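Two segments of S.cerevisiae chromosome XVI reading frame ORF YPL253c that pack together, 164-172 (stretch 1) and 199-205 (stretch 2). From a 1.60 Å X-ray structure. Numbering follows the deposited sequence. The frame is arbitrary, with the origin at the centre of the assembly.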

# COMPACT_ATOMS: atom_id res chain seq x y z
N SER A 164 -12.62 10.82 6.39
CA SER A 164 -12.74 9.72 5.41
C SER A 164 -12.88 10.24 3.98
O SER A 164 -12.99 11.45 3.76
CB SER A 164 -13.93 8.82 5.76
OG SER A 164 -15.16 9.45 5.42
N ILE A 165 -12.85 9.33 3.02
CA ILE A 165 -13.25 9.63 1.65
C ILE A 165 -14.42 8.71 1.32
O ILE A 165 -14.30 7.48 1.44
CB ILE A 165 -12.13 9.41 0.61
CG1 ILE A 165 -10.88 10.24 0.96
CG2 ILE A 165 -12.63 9.74 -0.80
CD1 ILE A 165 -9.66 9.86 0.17
N SER A 166 -15.55 9.31 0.95
CA SER A 166 -16.71 8.56 0.50
C SER A 166 -16.63 8.33 -0.99
O SER A 166 -16.43 9.25 -1.78
CB SER A 166 -18.00 9.33 0.83
OG SER A 166 -18.13 9.44 2.23
N LEU A 167 -16.78 7.06 -1.37
CA LEU A 167 -16.83 6.67 -2.76
C LEU A 167 -18.28 6.39 -3.12
O LEU A 167 -18.95 5.59 -2.46
CB LEU A 167 -15.96 5.42 -3.00
CG LEU A 167 -14.44 5.55 -3.19
CD1 LEU A 167 -13.73 6.24 -2.03
CD2 LEU A 167 -13.86 4.16 -3.40
N ASP A 168 -18.77 7.09 -4.14
CA ASP A 168 -20.04 6.77 -4.73
C ASP A 168 -19.70 5.80 -5.84
O ASP A 168 -19.35 6.21 -6.96
CB ASP A 168 -20.71 8.05 -5.26
CG ASP A 168 -22.02 7.80 -5.95
OD1 ASP A 168 -22.47 6.63 -6.07
OD2 ASP A 168 -22.62 8.81 -6.40
N SER A 169 -19.72 4.51 -5.48
CA SER A 169 -19.37 3.43 -6.38
C SER A 169 -19.88 2.15 -5.75
O SER A 169 -20.24 2.14 -4.57
CB SER A 169 -17.85 3.35 -6.59
OG SER A 169 -17.21 2.81 -5.44
N LYS A 170 -19.94 1.09 -6.55
CA LYS A 170 -20.45 -0.19 -6.09
C LYS A 170 -19.69 -0.70 -4.87
O LYS A 170 -18.45 -0.74 -4.86
CB LYS A 170 -20.34 -1.21 -7.21
CG LYS A 170 -20.81 -2.61 -6.84
CD LYS A 170 -22.30 -2.66 -6.55
CE LYS A 170 -22.70 -4.04 -6.03
NZ LYS A 170 -22.25 -5.13 -6.95
N LEU A 171 -20.45 -1.09 -3.85
CA LEU A 171 -19.90 -1.65 -2.61
C LEU A 171 -20.33 -3.10 -2.46
O LEU A 171 -21.51 -3.44 -2.63
CB LEU A 171 -20.37 -0.83 -1.40
CG LEU A 171 -19.82 -1.26 -0.03
CD1 LEU A 171 -19.64 -0.09 0.90
CD2 LEU A 171 -20.68 -2.34 0.62
N VAL A 172 -19.36 -3.95 -2.15
CA VAL A 172 -19.62 -5.38 -1.95
C VAL A 172 -19.26 -5.76 -0.52
O VAL A 172 -18.23 -5.33 0.02
CB VAL A 172 -18.81 -6.24 -2.93
CG1 VAL A 172 -19.04 -7.72 -2.67
CG2 VAL A 172 -19.17 -5.89 -4.39
N GLY A 199 -5.52 3.66 -8.88
CA GLY A 199 -6.55 2.81 -8.32
C GLY A 199 -6.78 3.12 -6.85
O GLY A 199 -5.84 3.42 -6.11
N ILE A 200 -8.04 3.07 -6.42
CA ILE A 200 -8.39 3.23 -5.01
C ILE A 200 -9.28 2.08 -4.59
O ILE A 200 -10.37 1.89 -5.14
CB ILE A 200 -9.16 4.53 -4.72
CG1 ILE A 200 -8.39 5.75 -5.21
CG2 ILE A 200 -9.49 4.62 -3.22
CD1 ILE A 200 -9.24 7.03 -5.26
N ILE A 201 -8.81 1.31 -3.62
CA ILE A 201 -9.65 0.30 -2.99
C ILE A 201 -9.93 0.77 -1.58
O ILE A 201 -9.02 1.09 -0.86
CB ILE A 201 -8.97 -1.09 -3.03
CG1 ILE A 201 -9.20 -1.69 -4.41
CG2 ILE A 201 -9.54 -2.02 -1.93
CD1 ILE A 201 -8.47 -2.98 -4.67
N LYS A 202 -11.21 0.88 -1.23
CA LYS A 202 -11.59 1.26 0.12
C LYS A 202 -12.24 0.05 0.78
O LYS A 202 -13.19 -0.53 0.23
CB LYS A 202 -12.55 2.45 0.11
CG LYS A 202 -13.04 2.82 1.51
CD LYS A 202 -14.00 3.98 1.45
CE LYS A 202 -14.36 4.38 2.88
NZ LYS A 202 -15.50 5.36 2.91
N VAL A 203 -11.70 -0.34 1.93
CA VAL A 203 -12.22 -1.48 2.68
C VAL A 203 -12.73 -0.92 4.01
O VAL A 203 -12.03 -0.13 4.67
CB VAL A 203 -11.12 -2.54 2.93
CG1 VAL A 203 -11.62 -3.66 3.84
CG2 VAL A 203 -10.62 -3.11 1.60
N GLN A 204 -13.94 -1.29 4.40
CA GLN A 204 -14.45 -0.91 5.72
C GLN A 204 -14.50 -2.16 6.59
O GLN A 204 -14.94 -3.22 6.14
CB GLN A 204 -15.86 -0.34 5.62
CG GLN A 204 -15.97 0.90 4.77
CD GLN A 204 -17.42 1.36 4.66
OE1 GLN A 204 -18.27 0.67 4.08
NE2 GLN A 204 -17.70 2.51 5.23
N PHE A 205 -14.06 -2.02 7.83
CA PHE A 205 -14.12 -3.10 8.81
C PHE A 205 -15.16 -2.73 9.88
O PHE A 205 -14.90 -1.84 10.68
CB PHE A 205 -12.75 -3.28 9.49
CG PHE A 205 -11.66 -3.76 8.55
CD1 PHE A 205 -11.41 -5.13 8.38
CD2 PHE A 205 -10.87 -2.84 7.87
CE1 PHE A 205 -10.40 -5.58 7.49
CE2 PHE A 205 -9.85 -3.27 7.00
CZ PHE A 205 -9.62 -4.65 6.80
O HOH W 1 -16.73 7.70 4.12
O HOH W 2 -17.36 4.94 0.64

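Two segments at least 33 residues apart where they touch meet here at a steep angle. Their strand axes run 106° apart and come no closer than 9.2 Å, so long side chains and water bridge the gap, with backbone atoms of stretch 1 among their partners, and only 260 Å² is buried in total.

The walk begins at Ser-164, which makes no direct contact. Ser-164 OG instead holds a water at 2.7 Å, and the same water lies 2.9 Å from Ser-166 OG and accepts a weak hydrogen bond from Lys-202 NZ, also at 2.9 Å. A serine hydroxyl suits both places, since it can hydrogen-bond to the water that also meets Lys-202 NZ.

Ile-165 contributes its backbone: Lys-202 NZ donates to Ile-165 O at 2.8 Å, the one direct hydrogen bond between the stretches. The lysine reaches it with all four chi angles in t, a fully extended chain that spans the gap between the strands. Buried though it is, its ammonium is well supplied with acceptors, the carbonyl and two waters. At Ser-166 the CA-to-CB bond points away, yet OG still joins the water network.

Leu-167 turns toward stretch 2 and gives the largest covered area of its stretch, 63 Å². Leu-167 CD2 lies 4.1 Å from Lys-202 CB and 4.4 Å from Ile-200 CG2, so a branched apolar side chain covers both the isoleucine and the aliphatic base of the lysine. Its backbone is used too: Leu-167 N and Lys-202 NZ each donate to a second water at 3.0 Å.

Asp-168, Ser-169 and Lys-170 are out of reach. Contact resumes at Leu-171, where Leu-171 CD1 approaches Gln-204 OE1 at 3.5 Å; this is packing alone, and OE1 is hydrogen-bonded elsewhere in the structure. The rule is economical: one long lysine pairs an apolar stem with a polar tip.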